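Long-range contacts in designed helical repeat protein (Synthetic construct, PDB 5CWF), which has no known natural function, being a de novo designed protein whose helices stack into a repeat scaffold: residues 59-64 with 75-80; 70-75 with 116-121. All blocks are in the same frame, centred on the assembly; numbering follows the deposited sequence. Where two conformers were deposited one is given.

Both contacts share helix 70-89 and lie about 9 Å apart, centre to centre. Interaction 1 pairs neighbouring antiparallel helices, 48-67 and 70-89, and is buried, its side-chain contacts apolar and made mainly by methyl groups of valine, isoleucine and alanine. Interaction 2 joins 70-89 to helix 115-134, two helices further along the chain and running roughly parallel, and is only partly buried, so a Val-Ala contact on its inner side gives way to a Glu-Arg salt bridge toward the surface. The two meet directly, with Ile76 CD1 of interaction 1 packing on Ala118 CB of interaction 2, 3.9 Å away.

Interaction 1 (59-64 with 75-80); sequences KAVLLA and EIARAA
Helices 48-67 and 70-89 are consecutive antiparallel helices that form a hairpin of the designed repeat fold. Here their short axes approach to 9.0 Å with 170° between their directions, a spacing consistent with the small alanines on both helices. Along 75-80, the first residue to engage is Ile76, whose side chain sets out toward the partner helix. Its CG2, anti to the backbone N (CG1 lies beside that N, chi1 -74°), reaches the carbonyl oxygen Ala60 O at 3.9 Å and also touches Ala64 CB, so the isoleucine sits against one turn of 59-64. Ala77 comes next, level with Val61, their CA atoms 5.4 Å apart; its methyl meets Val61 CG1 loosely, while Val61 CG2 leans over the Ala77 CA. One turn after Ile76, Ala80 presents its CB to the same CG2 of Val61, at 3.6 Å. That branch, anti to the carbonyl carbon, therefore lies against both Ala77 CA and the Ala80 methyl. Val61 also packs on Leu12 of helix 3-21 and Ile31 of helix 25-44, whereas Ala60 touches Val106 and Leu107 of helix 93-111. The tightest spot is at Ile76, modelled in two conformers: in the one described, its CD1 stands just 3.3 Å from Ala64 CB, closer than usual van der Waals contact.

Interaction 2 (70-75 with 116-121); sequences DEVARE and EVAREI. With CA (calcium ion), chain H.
At the edge of the Arg119 guanidinium, in its plane, lies Glu71 CB, 3.9 Å from NH2 in the conformer described, one of two modelled for this arginine, while Glu75 OE2 and Val72 CG2 approach that group obliquely. The second flat group, the Arg74 guanidinium, takes Glu71 OE2 at its edge: NH1 donates to the syn lone pair of that oxygen, in plane and fairly straight (2.9 Å, 151°), a salt bridge along helix 70-89. Glu71 bends back at chi2 to make it, leading its carboxylate away from Arg119. The charged link between the helices is instead Arg119 NE to Glu75 OE2, a salt bridge of 3.0 Å in which the two side chains cross with their planes 38° apart. Arg119 leaves its helix extended, CG anti to the backbone N, then bends at chi3, which swings the guanidinium over toward Glu71. The other carboxylate oxygen of Glu75, OE1, pairs with Arg123, so two arginines of helix 115-134 share this one acid. Beneath the charges, Val72 CG1, anti to its backbone N, meets Ala118 CB at 3.6 Å. At the start of helix 70-89, Asp70 OD2 binds a calcium ion at 2.2 Å; two waters and Asp24 also coordinate it. Helices 70-89 and 115-134 thus pack side by side, and segments 70-75 and 116-121 cross at 28°: helix 70-89 has helix 25-44 on its other flank, where Asp70 and Arg74 touch Val27, and helix 115-134 passes the contact on to helix 160-176 through Ile121 on Ala163.

Interaction 1 (59-64 with 75-80)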
# COMPACT_ATOMS: atom_id res chain seq x y z
N LYS A 59 5.23 -7.81 -0.42
CA LYS A 59 5.19 -8.56 0.84
C LYS A 59 3.96 -8.26 1.66
O LYS A 59 3.44 -9.15 2.34
CB LYS A 59 6.41 -8.26 1.71
CG LYS A 59 7.72 -8.80 1.19
CD LYS A 59 8.83 -8.23 2.04
CE LYS A 59 10.19 -8.80 1.69
NZ LYS A 59 11.21 -8.10 2.53
N ALA A 60 3.48 -7.02 1.61
CA ALA A 60 2.32 -6.64 2.42
C ALA A 60 1.07 -7.35 1.92
O ALA A 60 0.27 -7.85 2.72
CB ALA A 60 2.11 -5.16 2.40
N VAL A 61 0.92 -7.42 0.61
CA VAL A 61 -0.24 -8.08 0.03
C VAL A 61 -0.21 -9.57 0.37
O VAL A 61 -1.23 -10.15 0.76
CB VAL A 61 -0.26 -7.89 -1.52
CG1 VAL A 61 -1.39 -8.69 -2.19
CG2 VAL A 61 -0.44 -6.43 -1.83
N LEU A 62 0.97 -10.17 0.27
CA LEU A 62 1.15 -11.59 0.52
C LEU A 62 0.83 -11.94 1.97
O LEU A 62 0.14 -12.92 2.24
CB LEU A 62 2.59 -11.99 0.17
CG LEU A 62 2.89 -13.49 0.16
CD1 LEU A 62 2.18 -14.12 -1.05
CD2 LEU A 62 4.38 -13.75 0.14
N LEU A 63 1.31 -11.11 2.90
CA LEU A 63 1.05 -11.35 4.31
C LEU A 63 -0.41 -11.12 4.68
O LEU A 63 -0.96 -11.86 5.51
CB LEU A 63 1.92 -10.46 5.20
CG LEU A 63 3.39 -10.81 5.30
CD1 LEU A 63 4.09 -9.75 6.12
CD2 LEU A 63 3.59 -12.20 5.90
N ALA A 64 -1.03 -10.12 4.06
CA ALA A 64 -2.44 -9.85 4.32
C ALA A 64 -3.29 -10.98 3.80
O ALA A 64 -4.26 -11.39 4.44
CB ALA A 64 -2.85 -8.54 3.71
N GLU A 75 -8.70 -4.79 1.05
CA GLU A 75 -8.34 -3.38 1.27
C GLU A 75 -6.85 -3.14 1.20
O GLU A 75 -6.42 -2.13 0.68
CB GLU A 75 -8.90 -2.87 2.59
CG GLU A 75 -10.42 -3.02 2.65
CD GLU A 75 -11.11 -1.92 3.42
OE1 GLU A 75 -10.81 -0.74 3.17
OE2 GLU A 75 -11.96 -2.25 4.27
N ILE A 76 -6.05 -4.06 1.73
CA ILE A 76 -4.61 -3.93 1.64
C ILE A 76 -4.18 -4.07 0.18
O ILE A 76 -3.35 -3.30 -0.29
CB ILE A 76 -3.89 -4.96 2.55
CG1 ILE A 76 -4.03 -4.52 4.01
CG2 ILE A 76 -2.40 -5.03 2.23
CD1 ILE A 76 -3.69 -5.62 5.03
N ALA A 77 -4.74 -5.04 -0.53
CA ALA A 77 -4.40 -5.21 -1.95
C ALA A 77 -4.79 -3.95 -2.74
O ALA A 77 -4.03 -3.46 -3.59
CB ALA A 77 -5.09 -6.44 -2.52
N ARG A 78 -5.96 -3.39 -2.44
CA ARG A 78 -6.36 -2.17 -3.14
C ARG A 78 -5.42 -1.02 -2.82
O ARG A 78 -5.04 -0.25 -3.72
CB ARG A 78 -7.79 -1.75 -2.80
CG ARG A 78 -8.13 -0.39 -3.46
CD ARG A 78 -9.55 0.10 -3.24
NE ARG A 78 -9.63 1.49 -3.68
CZ ARG A 78 -9.76 1.91 -4.94
NH1 ARG A 78 -9.88 1.04 -5.94
NH2 ARG A 78 -9.78 3.21 -5.19
N ALA A 79 -5.06 -0.87 -1.55
CA ALA A 79 -4.16 0.21 -1.14
C ALA A 79 -2.84 0.06 -1.87
O ALA A 79 -2.29 1.06 -2.35
CB ALA A 79 -3.93 0.21 0.33
N ALA A 80 -2.34 -1.17 -1.96
CA ALA A 80 -1.09 -1.41 -2.65
C ALA A 80 -1.18 -1.00 -4.12
O ALA A 80 -0.31 -0.29 -4.62
CB ALA A 80 -0.69 -2.87 -2.53

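Interaction 2 (70-75 with 116-121)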
# COMPACT_ATOMS: atom_id res chain seq x y z
N ASP A 70 -10.83 -11.93 4.61
CA ASP A 70 -10.93 -11.70 3.15
C ASP A 70 -11.13 -10.25 2.82
O ASP A 70 -10.47 -9.68 1.94
CB ASP A 70 -12.12 -12.46 2.54
CG ASP A 70 -11.95 -13.94 2.54
OD1 ASP A 70 -10.82 -14.44 2.77
OD2 ASP A 70 -12.98 -14.61 2.31
N GLU A 71 -12.04 -9.62 3.56
CA GLU A 71 -12.40 -8.25 3.22
C GLU A 71 -11.29 -7.27 3.61
O GLU A 71 -11.09 -6.27 2.93
CB GLU A 71 -13.75 -7.90 3.83
CG GLU A 71 -14.91 -8.62 3.12
CD GLU A 71 -15.05 -8.19 1.65
OE1 GLU A 71 -15.19 -6.97 1.39
OE2 GLU A 71 -15.00 -9.09 0.75
N VAL A 72 -10.52 -7.58 4.64
CA VAL A 72 -9.37 -6.74 4.99
C VAL A 72 -8.24 -6.94 3.97
O VAL A 72 -7.52 -5.99 3.61
CB VAL A 72 -8.88 -7.04 6.40
CG1 VAL A 72 -7.63 -6.22 6.74
CG2 VAL A 72 -9.99 -6.72 7.39
N ALA A 73 -8.07 -8.18 3.53
CA ALA A 73 -7.07 -8.53 2.54
C ALA A 73 -7.34 -7.73 1.26
O ALA A 73 -6.41 -7.28 0.62
CB ALA A 73 -7.09 -10.02 2.25
N ARG A 74 -8.60 -7.59 0.90
CA ARG A 74 -8.96 -6.80 -0.28
C ARG A 74 -8.54 -5.35 -0.14
O ARG A 74 -8.09 -4.74 -1.10
CB ARG A 74 -10.47 -6.84 -0.54
CG ARG A 74 -10.95 -8.01 -1.28
CD ARG A 74 -12.48 -8.00 -1.30
NE ARG A 74 -13.03 -7.23 -2.41
CZ ARG A 74 -14.33 -7.19 -2.69
NH1 ARG A 74 -15.16 -7.85 -1.91
NH2 ARG A 74 -14.79 -6.52 -3.74
N GLU A 75 -8.70 -4.79 1.05
CA GLU A 75 -8.34 -3.38 1.27
C GLU A 75 -6.85 -3.14 1.20
O GLU A 75 -6.42 -2.13 0.68
CB GLU A 75 -8.90 -2.87 2.59
CG GLU A 75 -10.42 -3.02 2.65
CD GLU A 75 -11.11 -1.92 3.42
OE1 GLU A 75 -10.81 -0.74 3.17
OE2 GLU A 75 -11.96 -2.25 4.27
N GLU A 116 -8.58 -5.01 12.45
CA GLU A 116 -9.10 -3.64 12.55
C GLU A 116 -7.99 -2.65 12.24
O GLU A 116 -8.20 -1.66 11.54
CB GLU A 116 -9.72 -3.40 13.94
CG GLU A 116 -10.30 -1.98 14.18
CD GLU A 116 -11.77 -1.87 13.79
OE1 GLU A 116 -12.15 -2.43 12.75
OE2 GLU A 116 -12.54 -1.22 14.55
N VAL A 117 -6.80 -2.90 12.77
CA VAL A 117 -5.67 -2.04 12.48
C VAL A 117 -5.29 -2.11 11.01
O VAL A 117 -5.04 -1.09 10.36
CB VAL A 117 -4.46 -2.40 13.38
CG1 VAL A 117 -3.19 -1.69 12.93
CG2 VAL A 117 -4.80 -2.06 14.83
N ALA A 118 -5.27 -3.32 10.45
CA ALA A 118 -4.89 -3.48 9.06
C ALA A 118 -5.86 -2.70 8.18
O ALA A 118 -5.44 -2.01 7.24
CB ALA A 118 -4.87 -4.94 8.68
N ARG A 119 -7.15 -2.79 8.49
CA ARG A 119 -8.15 -2.07 7.70
C ARG A 119 -7.97 -0.55 7.79
O ARG A 119 -8.09 0.14 6.79
CB ARG A 119 -9.55 -2.44 8.17
CG ARG A 119 -10.64 -1.51 7.64
CD ARG A 119 -12.05 -2.04 7.91
NE ARG A 119 -12.36 -3.23 7.12
CZ ARG A 119 -13.52 -3.89 7.19
NH1 ARG A 119 -14.47 -3.49 8.01
NH2 ARG A 119 -13.72 -4.95 6.42
N GLU A 120 -7.71 -0.04 8.98
CA GLU A 120 -7.62 1.41 9.15
C GLU A 120 -6.31 1.98 8.60
O GLU A 120 -6.27 3.09 8.12
CB GLU A 120 -7.78 1.82 10.61
CG GLU A 120 -9.15 1.51 11.25
CD GLU A 120 -10.37 1.96 10.45
OE1 GLU A 120 -10.28 2.90 9.65
OE2 GLU A 120 -11.47 1.42 10.69
N ILE A 121 -5.22 1.22 8.70
CA ILE A 121 -3.94 1.66 8.12
C ILE A 121 -4.07 1.71 6.59
O ILE A 121 -3.70 2.71 5.97
CB ILE A 121 -2.77 0.73 8.57
CG1 ILE A 121 -2.53 0.87 10.08
CG2 ILE A 121 -1.49 1.03 7.79
CD1 ILE A 121 -2.00 2.23 10.52
CA CA H . -12.83 -16.84 2.23
O HOH W 1 -13.38 -19.18 1.67
O HOH W 2 -15.12 -16.63 2.21